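Local atomic coordinates of lipoxygenase (Cyanothece sp., PDB entry 5EK8), a protein that is a non-heme iron 9R-lipoxygenase and, like other lipoxygenases, probably adds molecular oxygen to polyunsaturated fatty acids. Residues G627-N632 with T643-R648; R384-P389 with H561-T566; D449-K454 with L655-G660. All blocks are in the same frame, centred on the assembly; numbering follows the deposited sequence.

Contact 1: G627-N632 with T643-R648; sequences GLLVKN and TALLNR
The 2.8 Å bond from Asn632 N to Leu628 O closes the turn that presents Leu629 and Val630 to Leu645 and Leu646. Residues 629-631 have helical backbone angles but form no regular helix. The turn has further polar grips. Arg642 donates NE to Leu629 O and NH2 to Val630 O, while the carboxylate of Glu633 receives the backbone N-H groups of Gly627 and Leu628.

Across the contact everything is methyl and methylene. Leu645 CD2 is the hub. Leu645 CD2 lies 3.9 Å from Leu629 CD1 and 4.0 Å from Val630 CG2, and it also touches Leu629 CB. With CG trans to the backbone N (chi1 179°), Leu645 sends CD2 to Leu629 and Val630 and meets both at about a right angle. Val630 splits its two branches: CG2 goes to Leu645, and Val630 CG1 goes to Leu646 CD2, also 4.0 Å away. Helix 451-473 adds Tyr459 against Leu629 and Ile462 against Leu645. The side chain of Leu629 is about 11 Å from that of the iron ligand His570.

The loop after helix 608-623 thus packs on helix 639-647 through nondirectional apolar contacts, while its backbone hydrogen bonds probably help to hold Leu629 and Val630 against Leu645 and Leu646.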
loop_
_atom_site.group_PDB
_atom_site.type_symbol
_atom_site.label_atom_id
_atom_site.label_comp_id
_atom_site.label_asym_id
_atom_site.label_seq_id
_atom_site.Cartn_x
_atom_site.Cartn_y
_atom_site.Cartn_z
ATOM N N GLY A 627 -8.338 -4.292 10.439
ATOM C CA GLY A 627 -8.782 -3.119 9.707
ATOM C C GLY A 627 -9.715 -3.463 8.562
ATOM O O GLY A 627 -9.301 -3.528 7.401
ATOM N N LEU A 628 -10.982 -3.695 8.899
ATOM C CA LEU A 628 -12.010 -4.024 7.917
ATOM C C LEU A 628 -13.143 -3.006 7.980
ATOM O O LEU A 628 -13.495 -2.521 9.057
ATOM C CB LEU A 628 -12.555 -5.435 8.150
ATOM C CG LEU A 628 -11.518 -6.558 8.211
ATOM C CD1 LEU A 628 -11.735 -7.424 9.444
ATOM C CD2 LEU A 628 -11.551 -7.401 6.947
ATOM N N LEU A 629 -13.703 -2.683 6.817
ATOM C CA LEU A 629 -14.745 -1.667 6.708
ATOM C C LEU A 629 -15.947 -1.955 7.604
ATOM O O LEU A 629 -16.381 -1.090 8.368
ATOM C CB LEU A 629 -15.211 -1.535 5.255
ATOM C CG LEU A 629 -14.258 -0.851 4.274
ATOM C CD1 LEU A 629 -14.875 -0.823 2.893
ATOM C CD2 LEU A 629 -13.917 0.561 4.740
ATOM N N VAL A 630 -16.484 -3.169 7.505
ATOM C CA VAL A 630 -17.660 -3.544 8.286
ATOM C C VAL A 630 -17.345 -3.578 9.776
ATOM O O VAL A 630 -18.042 -2.956 10.573
ATOM C CB VAL A 630 -18.221 -4.921 7.864
ATOM C CG1 VAL A 630 -19.437 -5.278 8.713
ATOM C CG2 VAL A 630 -18.582 -4.917 6.386
ATOM N N LYS A 631 -16.290 -4.300 10.141
ATOM C CA LYS A 631 -15.903 -4.436 11.542
ATOM C C LYS A 631 -15.564 -3.086 12.171
ATOM O O LYS A 631 -15.844 -2.862 13.352
ATOM C CB LYS A 631 -14.714 -5.390 11.678
ATOM C CG LYS A 631 -14.475 -5.887 13.102
ATOM C CD LYS A 631 -13.408 -6.973 13.136
ATOM C CE LYS A 631 -13.298 -7.610 14.510
ATOM N NZ LYS A 631 -12.944 -6.619 15.566
ATOM N N ASN A 632 -14.971 -2.199 11.371
ATOM C CA ASN A 632 -14.610 -0.843 11.792
ATOM C C ASN A 632 -13.913 -0.793 13.148
ATOM O O ASN A 632 -14.271 0.010 14.005
ATOM C CB ASN A 632 -15.854 0.052 11.821
ATOM C CG ASN A 632 -15.510 1.536 11.858
ATOM O OD1 ASN A 632 -14.404 1.941 11.491
ATOM N ND2 ASN A 632 -16.459 2.350 12.306
ATOM N N THR A 643 -22.877 1.995 5.737
ATOM C CA THR A 643 -24.257 1.638 5.439
ATOM C C THR A 643 -24.442 1.421 3.937
ATOM O O THR A 643 -25.271 0.611 3.519
ATOM C CB THR A 643 -25.249 2.707 5.958
ATOM O OG1 THR A 643 -26.588 2.307 5.650
ATOM C CG2 THR A 643 -24.978 4.052 5.328
ATOM N N ALA A 644 -23.654 2.124 3.129
ATOM C CA ALA A 644 -23.708 1.938 1.684
ATOM C C ALA A 644 -23.226 0.539 1.310
ATOM O O ALA A 644 -23.790 -0.112 0.428
ATOM C CB ALA A 644 -22.874 2.997 0.976
ATOM N N LEU A 645 -22.176 0.083 1.986
ATOM C CA LEU A 645 -21.633 -1.250 1.741
ATOM C C LEU A 645 -22.557 -2.346 2.276
ATOM O O LEU A 645 -22.792 -3.356 1.610
ATOM C CB LEU A 645 -20.244 -1.386 2.369
ATOM C CG LEU A 645 -19.560 -2.747 2.215
ATOM C CD1 LEU A 645 -19.319 -3.077 0.744
ATOM C CD2 LEU A 645 -18.260 -2.787 3.010
ATOM N N LEU A 646 -23.078 -2.136 3.482
ATOM C CA LEU A 646 -23.963 -3.099 4.128
ATOM C C LEU A 646 -25.230 -3.296 3.314
ATOM O O LEU A 646 -25.677 -4.426 3.115
ATOM C CB LEU A 646 -24.317 -2.643 5.546
ATOM C CG LEU A 646 -23.198 -2.733 6.582
ATOM C CD1 LEU A 646 -23.595 -2.062 7.890
ATOM C CD2 LEU A 646 -22.819 -4.182 6.807
ATOM N N ASN A 647 -25.798 -2.184 2.851
ATOM C CA ASN A 647 -26.975 -2.195 1.988
ATOM C C ASN A 647 -26.802 -3.169 0.824
ATOM O O ASN A 647 -27.741 -3.862 0.434
ATOM C CB ASN A 647 -27.251 -0.777 1.474
ATOM C CG ASN A 647 -28.463 -0.694 0.559
ATOM O OD1 ASN A 647 -29.292 -1.606 0.503
ATOM N ND2 ASN A 647 -28.579 0.422 -0.153
ATOM N N ARG A 648 -25.586 -3.246 0.298
ATOM C CA ARG A 648 -25.322 -4.095 -0.853
ATOM C C ARG A 648 -24.515 -5.348 -0.485
ATOM O O ARG A 648 -23.594 -5.735 -1.200
ATOM C CB ARG A 648 -24.599 -3.292 -1.935
ATOM C CG ARG A 648 -25.124 -1.869 -2.091
ATOM C CD ARG A 648 -25.458 -1.542 -3.537
ATOM N NE ARG A 648 -26.565 -2.350 -4.043
ATOM C CZ ARG A 648 -27.097 -2.212 -5.252
ATOM N NH1 ARG A 648 -26.623 -1.295 -6.086
ATOM N NH2 ARG A 648 -28.104 -2.992 -5.629
#

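Contact 2: R384-P389 with H561-T566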
loop_
_atom_site.group_PDB
_atom_site.type_symbol
_atom_site.label_atom_id
_atom_site.label_comp_id
_atom_site.label_asym_id
_atom_site.label_seq_id
_atom_site.Cartn_x
_atom_site.Cartn_y
_atom_site.Cartn_z
ATOM N N ARG A 384 -10.705 15.310 4.879
ATOM C CA ARG A 384 -9.814 14.607 5.799
ATOM C C ARG A 384 -10.511 13.407 6.437
ATOM O O ARG A 384 -10.045 12.267 6.334
ATOM C CB ARG A 384 -9.327 15.549 6.896
ATOM C CG ARG A 384 -8.689 14.825 8.070
ATOM C CD ARG A 384 -8.985 15.540 9.375
ATOM N NE ARG A 384 -7.953 15.289 10.373
ATOM C CZ ARG A 384 -7.793 16.014 11.473
ATOM N NH1 ARG A 384 -6.819 15.721 12.324
ATOM N NH2 ARG A 384 -8.603 17.035 11.717
ATOM N N LEU A 385 -11.648 13.684 7.069
ATOM C CA LEU A 385 -12.464 12.670 7.729
ATOM C C LEU A 385 -12.825 11.531 6.789
ATOM O O LEU A 385 -13.113 10.415 7.224
ATOM C CB LEU A 385 -13.741 13.304 8.289
ATOM C CG LEU A 385 -13.756 13.700 9.768
ATOM C CD1 LEU A 385 -12.476 14.408 10.172
ATOM C CD2 LEU A 385 -14.959 14.578 10.062
ATOM N N MET A 386 -12.799 11.818 5.495
ATOM C CA MET A 386 -13.169 10.838 4.492
ATOM C C MET A 386 -11.967 10.037 3.999
ATOM O O MET A 386 -12.092 8.849 3.693
ATOM C CB MET A 386 -13.857 11.535 3.327
ATOM C CG MET A 386 -13.980 10.700 2.076
ATOM S SD MET A 386 -14.874 11.599 0.805
ATOM C CE MET A 386 -14.827 10.402 -0.513
ATOM N N LEU A 387 -10.797 10.675 3.958
ATOM C CA LEU A 387 -9.620 10.055 3.347
ATOM C C LEU A 387 -8.650 9.397 4.334
ATOM O O LEU A 387 -8.129 8.316 4.057
ATOM C CB LEU A 387 -8.862 11.085 2.511
ATOM C CG LEU A 387 -9.453 11.381 1.132
ATOM C CD1 LEU A 387 -8.591 12.386 0.383
ATOM C CD2 LEU A 387 -9.596 10.093 0.340
ATOM N N THR A 388 -8.408 10.042 5.473
ATOM C CA THR A 388 -7.433 9.543 6.447
ATOM C C THR A 388 -7.578 8.066 6.880
ATOM O O THR A 388 -6.568 7.362 6.959
ATOM C CB THR A 388 -7.430 10.414 7.723
ATOM O OG1 THR A 388 -8.767 10.814 8.038
ATOM C CG2 THR A 388 -6.585 11.655 7.514
ATOM N N PRO A 389 -8.813 7.581 7.160
ATOM C CA PRO A 389 -8.887 6.184 7.620
ATOM C C PRO A 389 -8.432 5.156 6.582
ATOM O O PRO A 389 -8.073 4.039 6.945
ATOM C CB PRO A 389 -10.375 5.996 7.935
ATOM C CG PRO A 389 -11.068 7.025 7.132
ATOM C CD PRO A 389 -10.148 8.204 7.133
ATOM N N HIS A 561 -10.853 7.111 -6.436
ATOM C CA HIS A 561 -9.635 6.386 -6.784
ATOM C C HIS A 561 -8.904 5.868 -5.538
ATOM O O HIS A 561 -8.651 4.659 -5.389
ATOM C CB HIS A 561 -8.719 7.301 -7.602
ATOM C CG HIS A 561 -7.574 6.595 -8.255
ATOM N ND1 HIS A 561 -7.735 5.756 -9.338
ATOM C CD2 HIS A 561 -6.248 6.604 -7.983
ATOM C CE1 HIS A 561 -6.559 5.278 -9.701
ATOM N NE2 HIS A 561 -5.637 5.781 -8.896
ATOM N N ILE A 562 -8.582 6.805 -4.647
ATOM C CA ILE A 562 -7.904 6.507 -3.392
ATOM C C ILE A 562 -8.631 5.425 -2.602
ATOM O O ILE A 562 -8.045 4.394 -2.258
ATOM C CB ILE A 562 -7.777 7.767 -2.512
ATOM C CG1 ILE A 562 -6.866 8.796 -3.184
ATOM C CG2 ILE A 562 -7.254 7.406 -1.124
ATOM C CD1 ILE A 562 -6.896 10.164 -2.519
ATOM N N ILE A 563 -9.914 5.661 -2.335
ATOM C CA ILE A 563 -10.704 4.721 -1.552
ATOM C C ILE A 563 -10.738 3.355 -2.220
ATOM O O ILE A 563 -10.596 2.331 -1.553
ATOM C CB ILE A 563 -12.144 5.223 -1.339
ATOM C CG1 ILE A 563 -12.144 6.480 -0.470
ATOM C CG2 ILE A 563 -12.989 4.147 -0.679
ATOM C CD1 ILE A 563 -13.511 7.086 -0.273
ATOM N N PHE A 564 -10.896 3.340 -3.540
ATOM C CA PHE A 564 -10.969 2.076 -4.266
ATOM C C PHE A 564 -9.707 1.260 -4.090
ATOM O O PHE A 564 -9.772 0.063 -3.806
ATOM C CB PHE A 564 -11.216 2.294 -5.756
ATOM C CG PHE A 564 -11.346 1.013 -6.537
ATOM C CD1 PHE A 564 -10.242 0.434 -7.154
ATOM C CD2 PHE A 564 -12.574 0.378 -6.643
ATOM C CE1 PHE A 564 -10.366 -0.746 -7.868
ATOM C CE2 PHE A 564 -12.705 -0.802 -7.360
ATOM C CZ PHE A 564 -11.598 -1.366 -7.971
ATOM N N HIS A 565 -8.555 1.897 -4.256
ATOM C CA HIS A 565 -7.320 1.128 -4.208
ATOM C C HIS A 565 -6.842 0.812 -2.794
ATOM O O HIS A 565 -6.142 -0.176 -2.588
ATOM C CB HIS A 565 -6.234 1.849 -4.997
ATOM C CG HIS A 565 -6.461 1.797 -6.473
ATOM N ND1 HIS A 565 -7.266 2.703 -7.134
ATOM C CD2 HIS A 565 -6.042 0.915 -7.411
ATOM C CE1 HIS A 565 -7.307 2.396 -8.418
ATOM N NE2 HIS A 565 -6.574 1.315 -8.612
ATOM N N THR A 566 -7.227 1.629 -1.821
ATOM C CA THR A 566 -6.816 1.380 -0.445
ATOM C C THR A 566 -7.698 0.333 0.232
ATOM O O THR A 566 -7.301 -0.264 1.234
ATOM C CB THR A 566 -6.843 2.664 0.397
ATOM O OG1 THR A 566 -8.111 3.314 0.232
ATOM C CG2 THR A 566 -5.719 3.595 -0.025
#
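Met386 and Leu387 meet Ile563 and Ile562 in a buried, wholly apolar contact between two helices. Leu387 CD2 rests on Ile562, 3.9 Å from Ile562 CG2 and the same distance from Ile562 CD1. The other branch, Leu387 CD1, touches Ile562 CD1 as well, and the two side chains meet at about a right angle. Met386 is extended throughout, its first torsion pointing CG away from the backbone N (chi1 165°). This carries Met386 CE to 3.6 Å from Ile563 CD1, the two side chains crossing at about a right angle. Tyr466 of helix 451-473 touches both Met386 and Ile563.

The hydrogen bonds here lie within each helix. Thr388 OG1 returns to Arg384 O at 2.6 Å, and Thr566 OG1 to Ile562 O at 2.7 Å. Both hydroxyls stand above the plane of the carbonyl they use. Arg384 O is gripped three times, by Leu387 N, Thr388 N and Thr388 OG1. Ile562 O also accepts Thr566 N. The first helix is kinked at Pro389, whose N has no bond to the turn before.

On another side of helix 549-574, Trp440 meets His561 and His565 edge-to-face.

The axes of the two short helical segments come within 10.1 Å, and their N-to-C directions differ by 27°. This is close helix packing in the helical lipoxygenase domain, whose helix 549-574 also supplies the iron ligands His570 and Asn574.

Contact 3: D449-K454 with L655-G660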
loop_
_atom_site.group_PDB
_atom_site.type_symbol
_atom_site.label_atom_id
_atom_site.label_comp_id
_atom_site.label_asym_id
_atom_site.label_seq_id
_atom_site.Cartn_x
_atom_site.Cartn_y
_atom_site.Cartn_z
ATOM N N ASP A 449 -18.376 -15.332 -15.696
ATOM C CA ASP A 449 -17.392 -15.872 -14.763
ATOM C C ASP A 449 -16.371 -14.821 -14.331
ATOM O O ASP A 449 -15.543 -15.073 -13.452
ATOM C CB ASP A 449 -16.668 -17.072 -15.381
ATOM C CG ASP A 449 -17.492 -18.350 -15.322
ATOM O OD1 ASP A 449 -18.707 -18.274 -15.040
ATOM O OD2 ASP A 449 -16.924 -19.436 -15.563
ATOM N N HIS A 450 -16.429 -13.645 -14.948
ATOM C CA HIS A 450 -15.480 -12.582 -14.635
ATOM C C HIS A 450 -15.846 -11.915 -13.313
ATOM O O HIS A 450 -16.313 -10.773 -13.278
ATOM C CB HIS A 450 -15.430 -11.552 -15.762
ATOM C CG HIS A 450 -14.197 -10.711 -15.747
ATOM N ND1 HIS A 450 -13.967 -9.703 -16.663
ATOM C CD2 HIS A 450 -13.117 -10.727 -14.933
ATOM C CE1 HIS A 450 -12.806 -9.135 -16.405
ATOM N NE2 HIS A 450 -12.266 -9.739 -15.359
ATOM N N LYS A 451 -15.625 -12.647 -12.230
ATOM C CA LYS A 451 -16.043 -12.218 -10.905
ATOM C C LYS A 451 -15.416 -10.884 -10.482
ATOM O O LYS A 451 -16.103 -10.016 -9.929
ATOM C CB LYS A 451 -15.709 -13.310 -9.887
ATOM C CG LYS A 451 -16.074 -12.977 -8.456
ATOM C CD LYS A 451 -15.750 -14.148 -7.550
ATOM C CE LYS A 451 -16.422 -15.423 -8.045
ATOM N NZ LYS A 451 -16.221 -16.558 -7.101
ATOM N N TYR A 452 -14.124 -10.710 -10.742
ATOM C CA TYR A 452 -13.456 -9.505 -10.272
ATOM C C TYR A 452 -14.068 -8.234 -10.857
ATOM O O TYR A 452 -14.211 -7.235 -10.163
ATOM C CB TYR A 452 -11.958 -9.508 -10.586
ATOM C CG TYR A 452 -11.396 -8.145 -10.275
ATOM C CD1 TYR A 452 -11.243 -7.730 -8.957
ATOM C CD2 TYR A 452 -11.096 -7.237 -11.290
ATOM C CE1 TYR A 452 -10.775 -6.469 -8.658
ATOM C CE2 TYR A 452 -10.628 -5.971 -10.997
ATOM C CZ TYR A 452 -10.472 -5.596 -9.682
ATOM O OH TYR A 452 -10.011 -4.342 -9.374
ATOM N N ALA A 453 -14.408 -8.266 -12.138
ATOM C CA ALA A 453 -14.959 -7.088 -12.794
ATOM C C ALA A 453 -16.312 -6.713 -12.204
ATOM O O ALA A 453 -16.559 -5.549 -11.885
ATOM C CB ALA A 453 -15.078 -7.322 -14.280
ATOM N N LYS A 454 -17.183 -7.707 -12.060
ATOM C CA LYS A 454 -18.486 -7.504 -11.434
ATOM C C LYS A 454 -18.319 -6.890 -10.040
ATOM O O LYS A 454 -18.913 -5.845 -9.724
ATOM C CB LYS A 454 -19.249 -8.832 -11.353
ATOM C CG LYS A 454 -19.587 -9.440 -12.713
ATOM C CD LYS A 454 -19.805 -10.947 -12.621
ATOM C CE LYS A 454 -21.280 -11.325 -12.642
ATOM N NZ LYS A 454 -21.893 -11.095 -13.981
ATOM N N LEU A 655 -21.746 -13.079 -5.673
ATOM C CA LEU A 655 -20.478 -13.222 -6.373
ATOM C C LEU A 655 -19.473 -13.975 -5.507
ATOM O O LEU A 655 -18.303 -14.091 -5.858
ATOM C CB LEU A 655 -19.929 -11.848 -6.761
ATOM C CG LEU A 655 -20.878 -10.977 -7.590
ATOM C CD1 LEU A 655 -20.298 -9.579 -7.803
ATOM C CD2 LEU A 655 -21.186 -11.653 -8.919
ATOM N N GLY A 656 -19.940 -14.489 -4.371
ATOM C CA GLY A 656 -19.101 -15.267 -3.478
ATOM C C GLY A 656 -18.152 -14.413 -2.661
ATOM O O GLY A 656 -17.033 -14.824 -2.348
ATOM N N ILE A 657 -18.608 -13.216 -2.308
ATOM C CA ILE A 657 -17.788 -12.274 -1.556
ATOM C C ILE A 657 -18.465 -11.813 -0.265
ATOM O O ILE A 657 -19.652 -11.482 -0.249
ATOM C CB ILE A 657 -17.442 -11.043 -2.419
ATOM C CG1 ILE A 657 -16.625 -11.475 -3.640
ATOM C CG2 ILE A 657 -16.685 -10.010 -1.601
ATOM C CD1 ILE A 657 -16.861 -10.622 -4.871
ATOM N N ASP A 658 -17.700 -11.818 0.821
ATOM C CA ASP A 658 -18.156 -11.262 2.087
ATOM C C ASP A 658 -17.643 -9.829 2.234
ATOM O O ASP A 658 -16.436 -9.595 2.304
ATOM C CB ASP A 658 -17.682 -12.131 3.258
ATOM C CG ASP A 658 -18.457 -11.869 4.541
ATOM O OD1 ASP A 658 -19.069 -10.785 4.666
ATOM O OD2 ASP A 658 -18.452 -12.755 5.428
ATOM N N ILE A 659 -18.564 -8.872 2.284
ATOM C CA ILE A 659 -18.203 -7.469 2.453
ATOM C C ILE A 659 -17.434 -7.246 3.749
ATOM O O ILE A 659 -16.742 -6.240 3.908
ATOM C CB ILE A 659 -19.446 -6.563 2.442
ATOM C CG1 ILE A 659 -20.389 -6.927 3.592
ATOM C CG2 ILE A 659 -20.180 -6.695 1.121
ATOM C CD1 ILE A 659 -21.606 -6.035 3.684
ATOM N N GLY A 660 -17.559 -8.197 4.673
ATOM C CA GLY A 660 -16.857 -8.136 5.940
ATOM C C GLY A 660 -15.384 -8.467 5.795
ATOM O O GLY A 660 -14.606 -8.269 6.725
#
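Leu655 is the centre of this contact and lies against Lys451 and Lys454. Its two methyls divide along the aliphatic part of Lys454: Leu655 CD1 is 3.8 Å from Lys454 CB, and Leu655 CD2 is 3.7 Å from Lys454 CE. Lys454 bends at its third and fourth torsions and passes obliquely over Leu655. Lys451 passes the backbone oxygen instead. Its CD, CE and NZ all come close to Leu655 O, but Lys451 NZ, 3.5 Å from Leu655 O, has a poor angle and makes no hydrogen bond. Lys451 runs straight out to CD and turns at chi3 (-55°), which takes the chain across the end of the Leu655 carbonyl. Ile657 CD1 is a looser neighbour, 4.4 Å from Lys451 CG.

Both backbones are held by turns. Gly656, with positive phi, is the C-prime residue of the Schellman motif that ends helix 649-653, and Ile657 N bonds back to Phe652 O. Further on, Asp658 OD1 accepts from Gly660 N at 3.0 Å in an Asx turn. On the other segment His450 occupies the N-cap position and centres an inverse gamma turn, with Lys451 N to Asp449 O at 2.7 Å. Ala453 CB sits over the centre of one face of the His450 ring.

Asn256 of helix 247-256 bonds to Asp449 O and Tyr452 N, and Asp449 forms a salt bridge with Lys303. The contact lies at the surface, where the start of helix 451-473 meets helix 247-256 and the loop leaving helix 649-653; that loop then packs Ile659 on helix 639-647.

In the fold
From the N terminus, residues 384-389 open contact 2, and 449-454 then open contact 3. Residues 561-566 close contact 2, a loop of 171 residues, while contact 3 is still open. The two therefore cross. Contact 1 opens and closes at 627-632 and 643-648, with 10 residues between, wholly within the span of contact 3, which closes at 655-660. Contacts 1 and 3 touch through Val630 and Leu628 against Ile659 and Gly660. Contacts 2 and 3 meet at Phe564 and Tyr452. Contacts 1 and 2 do not touch. Contact 2 joins helices 383-391 and 549-574, contact 3 the start of helix 451-473 and the loop after helix 649-653, and contact 1 helix 639-647 and the loop before it.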